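PDB 3VPB: glutamate--LysW ligase ArgX from Sulfolobus tokodaii, which probably catalyses the ATP-dependent joining of glutamate to the C-terminal glutamate of the carrier protein LysW in arginine biosynthesis. Local coordinates for residues K15-A20 / P255-F260; I52-M57 / L61-V66; C179-E184 / K224-V229. One frame throughout, in Å; residues are numbered along the deposited sequence.

Contact 1. Residues K15-A20 / P255-F260; sequences KLIAKA and PEFKGF. With GLU (glutamic acid), chain M.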
ATOM      1  N   LYS B  15     -14.917  24.541  12.716  1.00 18.13           N
ATOM      2  CA  LYS B  15     -15.042  25.998  12.857  1.00 19.22           C
ATOM      3  C   LYS B  15     -16.266  26.363  13.663  1.00 18.67           C
ATOM      4  O   LYS B  15     -16.203  27.232  14.564  1.00 19.40           O
ATOM      5  CB  LYS B  15     -15.088  26.658  11.485  1.00 19.37           C
ATOM      6  CG  LYS B  15     -13.763  26.603  10.779  1.00 23.70           C
ATOM      7  CD  LYS B  15     -13.854  27.256   9.401  1.00 29.90           C
ATOM      8  CE  LYS B  15     -14.724  26.451   8.470  1.00 32.07           C
ATOM      9  NZ  LYS B  15     -15.332  27.341   7.436  1.00 37.11           N
ATOM     10  N   LEU B  16     -17.369  25.686  13.361  1.00 18.06           N
ATOM     11  CA  LEU B  16     -18.631  25.905  14.068  1.00 17.81           C
ATOM     12  C   LEU B  16     -18.521  25.507  15.546  1.00 17.06           C
ATOM     13  O   LEU B  16     -19.104  26.171  16.412  1.00 17.06           O
ATOM     14  CB  LEU B  16     -19.793  25.163  13.385  1.00 18.95           C
ATOM     15  CG  LEU B  16     -20.267  25.673  12.012  1.00 18.99           C
ATOM     16  CD1 LEU B  16     -21.320  24.733  11.452  1.00 23.95           C
ATOM     17  CD2 LEU B  16     -20.833  27.117  12.065  1.00 22.00           C
ATOM     18  N   ILE B  17     -17.778  24.438  15.847  1.00 14.87           N
ATOM     19  CA  ILE B  17     -17.620  24.032  17.244  1.00 15.90           C
ATOM     20  C   ILE B  17     -16.739  25.047  17.983  1.00 15.51           C
ATOM     21  O   ILE B  17     -17.039  25.418  19.107  1.00 14.80           O
ATOM     22  CB  ILE B  17     -17.071  22.576  17.402  1.00 14.28           C
ATOM     23  CG1 ILE B  17     -18.065  21.552  16.850  1.00 16.34           C
ATOM     24  CG2 ILE B  17     -16.759  22.249  18.892  1.00 15.04           C
ATOM     25  CD1 ILE B  17     -17.452  20.146  16.671  1.00 15.15           C
ATOM     26  N   ALA B  18     -15.670  25.515  17.341  1.00 15.75           N
ATOM     27  CA  ALA B  18     -14.823  26.537  17.938  1.00 16.89           C
ATOM     28  C   ALA B  18     -15.630  27.822  18.200  1.00 17.63           C
ATOM     29  O   ALA B  18     -15.474  28.460  19.258  1.00 18.44           O
ATOM     30  CB  ALA B  18     -13.624  26.843  17.045  1.00 17.11           C
ATOM     31  N   LYS B  19     -16.505  28.174  17.266  1.00 17.88           N
ATOM     32  CA  LYS B  19     -17.256  29.425  17.372  1.00 20.23           C
ATOM     33  C   LYS B  19     -18.245  29.295  18.504  1.00 19.72           C
ATOM     34  O   LYS B  19     -18.458  30.242  19.275  1.00 21.36           O
ATOM     35  CB  LYS B  19     -17.966  29.755  16.048  1.00 20.64           C
ATOM     36  CG  LYS B  19     -18.767  31.070  16.052  1.00 24.99           C
ATOM     37  CD  LYS B  19     -17.854  32.295  16.310  1.00 29.50           C
ATOM     38  CE  LYS B  19     -18.597  33.626  16.112  1.00 34.40           C
ATOM     39  NZ  LYS B  19     -19.515  33.950  17.264  1.00 36.26           N
ATOM     40  N   ALA B  20     -18.834  28.111  18.638  1.00 19.21           N
ATOM     41  CA  ALA B  20     -19.794  27.879  19.714  1.00 19.76           C
ATOM     42  C   ALA B  20     -19.144  27.853  21.103  1.00 19.90           C
ATOM     43  O   ALA B  20     -19.758  28.305  22.088  1.00 20.58           O
ATOM     44  CB  ALA B  20     -20.620  26.588  19.451  1.00 18.76           C
ATOM     45  N   PRO B 255     -18.893  12.754  13.883  1.00 19.66           N
ATOM     46  CA  PRO B 255     -19.925  13.027  12.869  1.00 20.22           C
ATOM     47  C   PRO B 255     -19.766  14.354  12.146  1.00 19.63           C
ATOM     48  O   PRO B 255     -19.343  15.350  12.732  1.00 19.43           O
ATOM     49  CB  PRO B 255     -21.242  12.976  13.652  1.00 20.18           C
ATOM     50  CG  PRO B 255     -20.883  13.020  15.090  1.00 20.80           C
ATOM     51  CD  PRO B 255     -19.420  12.723  15.263  1.00 18.94           C
ATOM     52  N   GLU B 256     -20.058  14.342  10.855  1.00 19.53           N
ATOM     53  CA  GLU B 256     -20.169  15.584  10.111  1.00 19.68           C
ATOM     54  C   GLU B 256     -21.648  15.961  10.180  1.00 19.19           C
ATOM     55  O   GLU B 256     -22.493  15.106  10.500  1.00 18.76           O
ATOM     56  CB  GLU B 256     -19.671  15.412   8.682  1.00 20.55           C
ATOM     57  CG  GLU B 256     -18.122  15.348   8.532  1.00 22.56           C
ATOM     58  CD  GLU B 256     -17.715  14.885   7.131  1.00 27.58           C
ATOM     59  OE1 GLU B 256     -16.664  15.334   6.629  1.00 27.83           O
ATOM     60  OE2 GLU B 256     -18.466  14.074   6.533  1.00 29.43           O
ATOM     61  N   PHE B 257     -21.963  17.235   9.965  1.00 18.75           N
ATOM     62  CA  PHE B 257     -23.338  17.705  10.162  1.00 18.48           C
ATOM     63  C   PHE B 257     -23.759  18.876   9.299  1.00 19.56           C
ATOM     64  O   PHE B 257     -24.785  19.492   9.591  1.00 19.81           O
ATOM     65  CB  PHE B 257     -23.667  17.964  11.663  1.00 17.81           C
ATOM     66  CG  PHE B 257     -22.633  18.779  12.407  1.00 16.27           C
ATOM     67  CD1 PHE B 257     -22.660  20.191  12.385  1.00 15.58           C
ATOM     68  CD2 PHE B 257     -21.649  18.132  13.182  1.00 16.99           C
ATOM     69  CE1 PHE B 257     -21.714  20.931  13.108  1.00 14.27           C
ATOM     70  CE2 PHE B 257     -20.666  18.857  13.864  1.00 13.92           C
ATOM     71  CZ  PHE B 257     -20.709  20.264  13.847  1.00 15.52           C
ATOM     72  N   LYS B 258     -23.035  19.161   8.208  1.00 20.27           N
ATOM     73  CA  LYS B 258     -23.472  20.239   7.295  1.00 21.10           C
ATOM     74  C   LYS B 258     -24.818  19.941   6.631  1.00 20.43           C
ATOM     75  O   LYS B 258     -25.650  20.844   6.469  1.00 21.00           O
ATOM     76  CB  LYS B 258     -22.434  20.527   6.211  1.00 22.08           C
ATOM     77  CG  LYS B 258     -21.340  21.479   6.656  1.00 26.49           C
ATOM     78  CD  LYS B 258     -20.550  21.973   5.449  1.00 32.01           C
ATOM     79  CE  LYS B 258     -19.616  20.897   4.949  1.00 33.76           C
ATOM     80  NZ  LYS B 258     -19.410  21.019   3.491  1.00 34.69           N
ATOM     81  N   GLY B 259     -25.007  18.693   6.225  1.00 20.01           N
ATOM     82  CA  GLY B 259     -26.275  18.226   5.661  1.00 19.06           C
ATOM     83  C   GLY B 259     -27.381  18.243   6.693  1.00 18.80           C
ATOM     84  O   GLY B 259     -28.507  18.691   6.411  1.00 19.08           O
ATOM     85  N   PHE B 260     -27.051  17.779   7.900  1.00 16.89           N
ATOM     86  CA  PHE B 260     -28.006  17.746   9.012  1.00 18.06           C
ATOM     87  C   PHE B 260     -28.547  19.147   9.223  1.00 18.82           C
ATOM     88  O   PHE B 260     -29.780  19.342   9.342  1.00 19.28           O
ATOM     89  CB  PHE B 260     -27.300  17.208  10.260  1.00 16.62           C
ATOM     90  CG  PHE B 260     -28.200  16.877  11.399  1.00 15.99           C
ATOM     91  CD1 PHE B 260     -28.715  15.587  11.555  1.00 15.48           C
ATOM     92  CD2 PHE B 260     -28.472  17.832  12.360  1.00 17.09           C
ATOM     93  CE1 PHE B 260     -29.535  15.285  12.647  1.00 17.29           C
ATOM     94  CE2 PHE B 260     -29.286  17.547  13.443  1.00 16.92           C
ATOM     95  CZ  PHE B 260     -29.802  16.273  13.603  1.00 16.55           C
TER
HETATM   96  N   GLU M 501     -20.454  11.991   6.288  1.00 19.83           N
HETATM   97  CA  GLU M 501     -21.891  12.289   6.049  1.00 19.65           C
HETATM   98  C   GLU M 501     -22.207  12.105   4.580  1.00 19.61           C
HETATM   99  O   GLU M 501     -23.364  11.770   4.265  1.00 19.16           O
HETATM  100  CB  GLU M 501     -22.232  13.726   6.477  1.00 20.02           C
HETATM  101  CG  GLU M 501     -23.720  14.026   6.482  1.00 20.59           C
HETATM  102  CD  GLU M 501     -24.049  15.455   6.917  1.00 21.55           C
HETATM  103  OE1 GLU M 501     -23.300  16.392   6.542  1.00 20.23           O
HETATM  104  OE2 GLU M 501     -25.079  15.618   7.628  1.00 21.35           O
HETATM  105  OXT GLU M 501     -21.343  12.311   3.697  1.00 20.14           O
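Leu16 and Ile17 meet the ring of Phe257 in a small, apolar and buried interdomain contact. Helix 12-23 of the pre-ATP-grasp domain here packs against the loop before helix 258-264 of the ATP-grasp domain; that loop and the helix's first turn form one wall of the glutamate pocket. Ile17 brings CG1 to the ring edge, near its plane, 4.2 Å from Phe257 CZ. Leu16 comes in obliquely, its CD1 near Phe257 CE1, the two side chains running antiparallel alongside each other. The ring reaches helix 12-23 because Phe257 holds CG between its backbone N and carbonyl carbon (chi1 48°). The same helix also grips the loop by a polar link, Glu13 accepting hydrogen bonds from Phe257 N and Lys258 N.

Beyond Phe257, the N-cap residue, the helix start holds the side-chain carboxylate of the bound glutamate: Gly259 N donates a hydrogen bond to ligand OE1 (2.9 Å, 160°), and Phe260 N a more bent one to OE2 (135°). These two residues form the GF motif inferred to set substrate specificity, and the helix end probably steadies the negative charge. Glu256 OE2 accepts a hydrogen bond from the ligand's amino N at 2.9 Å. At Gly259, any CB would sit 3.0 Å from ligand OE2, a clash.

Contact 2. Residues I52-M57 / L61-V66; sequences IRPVSM and LYSSAV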
ATOM      1  N   ILE B  52     -13.190  15.350  20.260  1.00 14.36           N
ATOM      2  CA  ILE B  52     -12.251  14.636  19.390  1.00 14.04           C
ATOM      3  C   ILE B  52     -12.778  14.768  17.970  1.00 13.78           C
ATOM      4  O   ILE B  52     -13.755  14.130  17.609  1.00 13.60           O
ATOM      5  CB  ILE B  52     -12.142  13.111  19.784  1.00 13.92           C
ATOM      6  CG1 ILE B  52     -11.665  12.917  21.253  1.00 14.12           C
ATOM      7  CG2 ILE B  52     -11.224  12.386  18.778  1.00 13.02           C
ATOM      8  CD1 ILE B  52     -10.276  13.575  21.586  1.00 15.11           C
ATOM      9  N   ARG B  53     -12.065  15.541  17.155  1.00 13.87           N
ATOM     10  CA  ARG B  53     -12.526  15.916  15.814  1.00 13.36           C
ATOM     11  C   ARG B  53     -11.613  15.573  14.600  1.00 14.20           C
ATOM     12  O   ARG B  53     -11.914  16.014  13.494  1.00 14.20           O
ATOM     13  CB  ARG B  53     -12.891  17.415  15.807  1.00 13.73           C
ATOM     14  CG  ARG B  53     -14.118  17.759  16.689  1.00 15.38           C
ATOM     15  CD  ARG B  53     -15.352  16.973  16.271  1.00 15.34           C
ATOM     16  NE  ARG B  53     -15.703  17.265  14.875  1.00 17.73           N
ATOM     17  CZ  ARG B  53     -16.803  16.812  14.283  1.00 17.52           C
ATOM     18  NH1 ARG B  53     -17.064  17.132  13.019  1.00 16.54           N
ATOM     19  NH2 ARG B  53     -17.651  16.060  14.973  1.00 18.05           N
ATOM     20  N   PRO B  54     -10.516  14.788  14.774  1.00 14.60           N
ATOM     21  CA  PRO B  54      -9.747  14.490  13.565  1.00 15.24           C
ATOM     22  C   PRO B  54     -10.565  13.743  12.505  1.00 15.65           C
ATOM     23  O   PRO B  54     -11.420  12.908  12.843  1.00 16.72           O
ATOM     24  CB  PRO B  54      -8.616  13.566  14.089  1.00 15.29           C
ATOM     25  CG  PRO B  54      -8.474  13.955  15.516  1.00 15.73           C
ATOM     26  CD  PRO B  54      -9.908  14.136  15.941  1.00 14.31           C
ATOM     27  N   VAL B  55     -10.249  14.029  11.239  1.00 16.32           N
ATOM     28  CA  VAL B  55     -10.872  13.384  10.076  0.50 15.91           C
ATOM     29  C   VAL B  55     -10.311  11.966   9.960  1.00 16.15           C
ATOM     30  O   VAL B  55     -11.003  11.038   9.513  1.00 17.26           O
ATOM     31  CB  VAL B  55     -10.570  14.168   8.765  0.50 15.64           C
ATOM     32  CG1 VAL B  55     -11.344  13.586   7.559  0.50 13.34           C
ATOM     33  CG2 VAL B  55     -10.860  15.671   8.931  0.50 16.93           C
ATOM     34  N   SER B  56      -9.052  11.785  10.366  1.00 15.52           N
ATOM     35  CA  SER B  56      -8.435  10.442  10.338  1.00 15.45           C
ATOM     36  C   SER B  56      -8.987   9.682  11.536  1.00 15.84           C
ATOM     37  O   SER B  56      -8.844  10.154  12.659  1.00 15.99           O
ATOM     38  CB  SER B  56      -6.918  10.545  10.492  1.00 16.22           C
ATOM     39  OG  SER B  56      -6.375   9.283  10.874  1.00 18.67           O
ATOM     40  N   MET B  57      -9.618   8.536  11.308  1.00 15.81           N
ATOM     41  CA  MET B  57     -10.140   7.733  12.414  1.00 17.15           C
ATOM     42  C   MET B  57      -9.010   7.263  13.359  1.00 16.27           C
ATOM     43  O   MET B  57      -9.183   7.264  14.571  1.00 15.35           O
ATOM     44  CB  MET B  57     -10.932   6.537  11.915  1.00 18.76           C
ATOM     45  CG  MET B  57     -11.564   5.724  13.053  1.00 22.15           C
ATOM     46  SD  MET B  57     -10.462   4.410  13.601  1.00 33.64           S
ATOM     47  CE  MET B  57     -10.971   3.224  12.339  1.00 29.37           C
ATOM     48  N   LEU B  61      -8.845   7.985  17.272  1.00 12.50           N
ATOM     49  CA  LEU B  61      -8.679   6.890  18.227  1.00 12.35           C
ATOM     50  C   LEU B  61      -7.502   7.126  19.161  1.00 13.00           C
ATOM     51  O   LEU B  61      -7.631   7.036  20.388  1.00 12.09           O
ATOM     52  CB  LEU B  61      -8.512   5.554  17.490  1.00 12.06           C
ATOM     53  CG  LEU B  61      -8.334   4.319  18.356  1.00 12.49           C
ATOM     54  CD1 LEU B  61      -9.567   4.074  19.318  1.00 12.38           C
ATOM     55  CD2 LEU B  61      -8.076   3.109  17.501  1.00 14.21           C
ATOM     56  N   TYR B  62      -6.367   7.489  18.592  1.00 12.10           N
ATOM     57  CA  TYR B  62      -5.148   7.572  19.384  1.00 13.03           C
ATOM     58  C   TYR B  62      -5.066   8.849  20.209  1.00 13.60           C
ATOM     59  O   TYR B  62      -4.575   8.789  21.348  1.00 14.54           O
ATOM     60  CB  TYR B  62      -3.892   7.395  18.511  1.00 13.45           C
ATOM     61  CG  TYR B  62      -3.804   6.031  17.866  1.00 12.48           C
ATOM     62  CD1 TYR B  62      -3.334   5.882  16.565  1.00 13.70           C
ATOM     63  CD2 TYR B  62      -4.230   4.887  18.535  1.00 14.71           C
ATOM     64  CE1 TYR B  62      -3.278   4.612  15.988  1.00 12.79           C
ATOM     65  CE2 TYR B  62      -4.164   3.627  17.969  1.00 15.77           C
ATOM     66  CZ  TYR B  62      -3.682   3.507  16.674  1.00 15.69           C
ATOM     67  OH  TYR B  62      -3.609   2.267  16.090  1.00 16.25           O
ATOM     68  N   SER B  63      -5.540   9.986  19.682  1.00 13.54           N
ATOM     69  CA  SER B  63      -5.529  11.217  20.481  0.50 12.91           C
ATOM     70  C   SER B  63      -6.436  11.024  21.691  1.00 13.33           C
ATOM     71  O   SER B  63      -6.086  11.448  22.792  1.00 13.04           O
ATOM     72  CB  SER B  63      -5.957  12.446  19.670  0.50 13.22           C
ATOM     73  OG  SER B  63      -7.241  12.287  19.076  0.50  8.41           O
ATOM     74  N   SER B  64      -7.589  10.376  21.481  1.00 12.92           N
ATOM     75  CA  SER B  64      -8.548  10.118  22.568  0.50 13.42           C
ATOM     76  C   SER B  64      -7.909   9.225  23.647  1.00 14.13           C
ATOM     77  O   SER B  64      -8.046   9.470  24.841  1.00 13.63           O
ATOM     78  CB  SER B  64      -9.825   9.480  22.007  0.50 13.44           C
ATOM     79  OG  SER B  64     -10.846   9.363  22.984  0.50 14.20           O
ATOM     80  N   ALA B  65      -7.223   8.167  23.216  1.00 13.97           N
ATOM     81  CA  ALA B  65      -6.553   7.264  24.158  1.00 13.96           C
ATOM     82  C   ALA B  65      -5.498   7.984  25.001  1.00 14.65           C
ATOM     83  O   ALA B  65      -5.417   7.771  26.222  1.00 14.70           O
ATOM     84  CB  ALA B  65      -5.914   6.123  23.402  1.00 14.66           C
ATOM     85  N   VAL B  66      -4.671   8.816  24.361  1.00 13.66           N
ATOM     86  CA  VAL B  66      -3.637   9.553  25.097  1.00 14.99           C
ATOM     87  C   VAL B  66      -4.241  10.549  26.089  1.00 13.97           C
ATOM     88  O   VAL B  66      -3.797  10.621  27.224  1.00 14.79           O
ATOM     89  CB  VAL B  66      -2.644  10.261  24.184  1.00 14.69           C
ATOM     90  CG1 VAL B  66      -1.545  11.026  25.036  1.00 14.78           C
ATOM     91  CG2 VAL B  66      -1.954   9.234  23.238  1.00 18.04           C
TER
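Ile52 lies against Ser63 and Ser64 where the last residue of strand 49-52 faces the helix that follows it. Its CB points at the helix, and there the side chain divides. Ile52 CG2, anti to the backbone N, heads for Ser63 and stops 4.0 Å from Ser63 OG. The other branch starts at Ile52 CG1, which lies 4.0 Å from Ser64 CB. Beyond it the tip, Ile52 CD1, folds over the helix backbone, 4.0 Å from Ser64 CA. Ile52 therefore straddles two consecutive helix residues, with one branch for each. Pro54 adds its ring next to Ile52 CG2, with Pro54 CG 4.1 Å from Ser63 OG. Ser63 and Ser64 are each modelled in two conformers, so the hydroxyl positions are less certain. In the conformers described they are not left to these hydrocarbon neighbours: Ser63 OG hydrogen-bonds to Arg59 O in its own helix, and Ser64 OG hydrogen-bonds with Thr74 OG1 and Asn76 O.

At the far end of 52-57 the chain has already entered the helix. Ser56 is the N-cap, its OG bonded to Arg59 N, and Met57 O accepts the first-turn bond from Leu61 N at 2.8 Å, nearly straight at 165°. Met57 SD lies more loosely beside Leu61 CB, 4.5 Å away.

The whole is the first half of a beta-alpha-beta crossover in the Rossmann-like pre-ATP-grasp domain: strand 49-52 leads through helix 57-69 to its parallel neighbour, strand 73-75. Strand 2-7 flanks the other side of 49-52, with Ile6 touching Ile52, Pro54 and Ser63. Ile81 of helix 78-84 closes over Ile52, Leu61 and Ser64, and Leu89 of the second subunit packs on Leu61 and Ala65.

Contact 3. Residues C179-E184 / K224-V229; sequences CIAIGE and KAVSIV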
ATOM      1  N   CYS B 179     -29.411  10.168  11.493  1.00 15.92           N
ATOM      2  CA  CYS B 179     -29.759  10.805  12.772  1.00 16.73           C
ATOM      3  C   CYS B 179     -28.491  11.158  13.546  1.00 17.31           C
ATOM      4  O   CYS B 179     -27.400  10.609  13.267  1.00 16.86           O
ATOM      5  CB  CYS B 179     -30.619   9.851  13.597  1.00 17.57           C
ATOM      6  SG  CYS B 179     -32.062   9.270  12.650  1.00 24.20           S
ATOM      7  N   ILE B 180     -28.640  12.051  14.523  1.00 16.43           N
ATOM      8  CA  ILE B 180     -27.560  12.429  15.415  1.00 16.05           C
ATOM      9  C   ILE B 180     -28.119  12.323  16.831  1.00 16.41           C
ATOM     10  O   ILE B 180     -29.277  12.675  17.073  1.00 16.64           O
ATOM     11  CB  ILE B 180     -27.071  13.862  15.160  1.00 15.45           C
ATOM     12  CG1 ILE B 180     -26.318  13.919  13.817  1.00 16.06           C
ATOM     13  CG2 ILE B 180     -26.122  14.336  16.316  1.00 17.18           C
ATOM     14  CD1 ILE B 180     -25.671  15.263  13.453  1.00 18.61           C
ATOM     15  N   ALA B 181     -27.301  11.820  17.737  1.00 16.23           N
ATOM     16  CA  ALA B 181     -27.654  11.728  19.152  1.00 16.50           C
ATOM     17  C   ALA B 181     -26.546  12.390  19.975  1.00 17.03           C
ATOM     18  O   ALA B 181     -25.345  12.269  19.657  1.00 16.85           O
ATOM     19  CB  ALA B 181     -27.831  10.284  19.569  1.00 16.37           C
ATOM     20  N   ILE B 182     -26.959  13.122  21.004  1.00 16.56           N
ATOM     21  CA  ILE B 182     -26.038  13.734  21.947  1.00 17.53           C
ATOM     22  C   ILE B 182     -26.470  13.273  23.328  1.00 18.83           C
ATOM     23  O   ILE B 182     -27.653  13.389  23.674  1.00 18.88           O
ATOM     24  CB  ILE B 182     -26.062  15.283  21.844  1.00 17.66           C
ATOM     25  CG1 ILE B 182     -25.491  15.752  20.501  1.00 17.67           C
ATOM     26  CG2 ILE B 182     -25.284  15.924  22.969  1.00 19.27           C
ATOM     27  CD1 ILE B 182     -25.567  17.271  20.326  1.00 20.05           C
ATOM     28  N   GLY B 183     -25.524  12.725  24.100  1.00 19.38           N
ATOM     29  CA  GLY B 183     -25.810  12.193  25.438  1.00 21.67           C
ATOM     30  C   GLY B 183     -26.798  11.039  25.423  1.00 23.09           C
ATOM     31  O   GLY B 183     -27.563  10.867  26.375  1.00 23.95           O
ATOM     32  N   GLU B 184     -26.786  10.256  24.341  1.00 23.20           N
ATOM     33  CA  GLU B 184     -27.724   9.124  24.123  1.00 24.90           C
ATOM     34  C   GLU B 184     -29.205   9.526  23.997  1.00 25.00           C
ATOM     35  O   GLU B 184     -30.107   8.704  24.197  1.00 25.90           O
ATOM     36  CB  GLU B 184     -27.515   7.961  25.117  1.00 25.00           C
ATOM     37  CG  GLU B 184     -26.054   7.540  25.246  1.00 28.12           C
ATOM     38  CD  GLU B 184     -25.808   6.358  26.170  1.00 33.50           C
ATOM     39  OE1 GLU B 184     -26.768   5.779  26.723  1.00 35.55           O
ATOM     40  OE2 GLU B 184     -24.623   6.012  26.356  1.00 36.44           O
ATOM     41  N   LYS B 224     -31.926   3.097  21.211  1.00 21.19           N
ATOM     42  CA  LYS B 224     -31.426   1.803  21.649  1.00 21.11           C
ATOM     43  C   LYS B 224     -30.019   1.529  21.075  1.00 21.02           C
ATOM     44  O   LYS B 224     -29.105   1.105  21.799  1.00 20.54           O
ATOM     45  CB  LYS B 224     -32.410   0.706  21.268  1.00 21.62           C
ATOM     46  CG  LYS B 224     -31.981  -0.710  21.681  1.00 23.97           C
ATOM     47  CD  LYS B 224     -32.022  -0.879  23.186  1.00 29.87           C
ATOM     48  CE  LYS B 224     -31.115  -2.021  23.663  1.00 31.71           C
ATOM     49  NZ  LYS B 224     -30.917  -1.947  25.157  1.00 35.65           N
ATOM     50  N   ALA B 225     -29.846   1.811  19.786  1.00 20.19           N
ATOM     51  CA  ALA B 225     -28.558   1.583  19.096  1.00 20.16           C
ATOM     52  C   ALA B 225     -27.404   2.367  19.739  1.00 20.86           C
ATOM     53  O   ALA B 225     -26.332   1.816  20.057  1.00 20.06           O
ATOM     54  CB  ALA B 225     -28.699   1.924  17.613  1.00 19.02           C
ATOM     55  N   VAL B 226     -27.650   3.649  19.976  1.00 21.42           N
ATOM     56  CA  VAL B 226     -26.675   4.515  20.640  1.00 23.55           C
ATOM     57  C   VAL B 226     -26.380   4.113  22.088  1.00 23.90           C
ATOM     58  O   VAL B 226     -25.253   4.294  22.569  1.00 24.57           O
ATOM     59  CB  VAL B 226     -27.124   5.987  20.591  1.00 23.63           C
ATOM     60  CG1 VAL B 226     -26.092   6.870  21.255  1.00 25.32           C
ATOM     61  CG2 VAL B 226     -27.325   6.417  19.136  1.00 23.84           C
ATOM     62  N   SER B 227     -27.395   3.616  22.791  1.00 24.63           N
ATOM     63  CA  SER B 227     -27.208   3.189  24.164  1.00 25.28           C
ATOM     64  C   SER B 227     -26.370   1.929  24.228  1.00 24.85           C
ATOM     65  O   SER B 227     -25.601   1.750  25.170  1.00 24.66           O
ATOM     66  CB  SER B 227     -28.547   2.957  24.849  1.00 25.57           C
ATOM     67  OG  SER B 227     -29.272   4.173  24.933  1.00 30.82           O
ATOM     68  N   ILE B 228     -26.519   1.055  23.237  1.00 23.98           N
ATOM     69  CA  ILE B 228     -25.716  -0.167  23.185  1.00 24.59           C
ATOM     70  C   ILE B 228     -24.226   0.167  23.055  1.00 25.33           C
ATOM     71  O   ILE B 228     -23.385  -0.451  23.711  1.00 24.41           O
ATOM     72  CB  ILE B 228     -26.182  -1.096  22.033  1.00 24.12           C
ATOM     73  CG1 ILE B 228     -27.507  -1.762  22.414  1.00 24.66           C
ATOM     74  CG2 ILE B 228     -25.147  -2.192  21.726  1.00 24.13           C
ATOM     75  CD1 ILE B 228     -28.284  -2.227  21.185  1.00 26.79           C
ATOM     76  N   VAL B 229     -23.906   1.148  22.212  1.00 26.04           N
ATOM     77  CA  VAL B 229     -22.503   1.459  21.921  1.00 27.16           C
ATOM     78  C   VAL B 229     -21.933   2.547  22.831  1.00 27.70           C
ATOM     79  O   VAL B 229     -20.731   2.772  22.844  1.00 28.25           O
ATOM     80  CB  VAL B 229     -22.271   1.843  20.426  1.00 26.81           C
ATOM     81  CG1 VAL B 229     -22.761   0.745  19.490  1.00 27.65           C
ATOM     82  CG2 VAL B 229     -22.932   3.164  20.111  1.00 27.70           C
TER
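Val226 sits between Ala181 and Glu184, and through it the last turn of helix 216-229 packs on the five-stranded antiparallel sheet of the ATP-grasp domain, at the end of a beta hairpin. Its two methyls divide the work. Val226 CG2 faces the strand, 3.9 Å from Ala181 CB, while Val226 CG1 lies against the hairpin turn, 4.0 Å from both CA and CG of Glu184. The side chains of Glu184 and Val226 cross at a slant, so the glutamate's aliphatic part lies over the valine and its carboxylate carries on to the next helix residue. There Glu184 CD comes within 4.0 Å of Ser227 CA, and Glu184 OE1 stands 3.5 Å from Ser227 OG. The serine hydroxyl has its hydrogen bond one helix turn back, with Val223 O.

The backbone turn and an extended chain put the carboxylate there. Gly183 and Glu184 both have positive phi, 62° and 64°, close to a type I' turn joining strands 175-182 and 185-193, and Glu184 then stretches out straight beyond CG (chi2 -177°). Putting an alanine in place of Glu184 would probably leave part of Val226 CG1 and the flank of Ser227 uncovered at the end of the helix, since the atoms from CG outward do most of that covering.

Further out, Val234 and Ile236 of strand 233-241 and Leu251 of strand 245-252 pack on Val226 along with Ala181. Strand alternation sends Ile180 and Ile182 to the other side of the sheet, where Ile182 meets Lys271 and Tyr275 of helix 268-280. Strand 175-182 is held to strand 185-193 by backbone bonds and also by a disulfide, Cys179 SG to Cys189 SG.

Contact 1 is the hub: it holds the bound glutamate directly and touches both others, while contacts 2 and 3 stay about 8 Å apart at their nearest atoms. Toward contact 2, Arg53 NH2 lies 2.9 Å from Pro255 O, a probable hydrogen bond, and the arginine also packs on Ile17 and Phe257. Toward contact 3, Ile180 CD1 lies 3.6 Å from Phe260 CD1 and also packs on Phe257, backing the loop and helix start that hold the glutamate. The Ala181 side chain in contact 3 is about 13 Å from that ligand, and that of Met57 in contact 2 about 10 Å from both ADP and the zinc ion, although contact 2 also meets LysW through Val55, Ser56 and Met57.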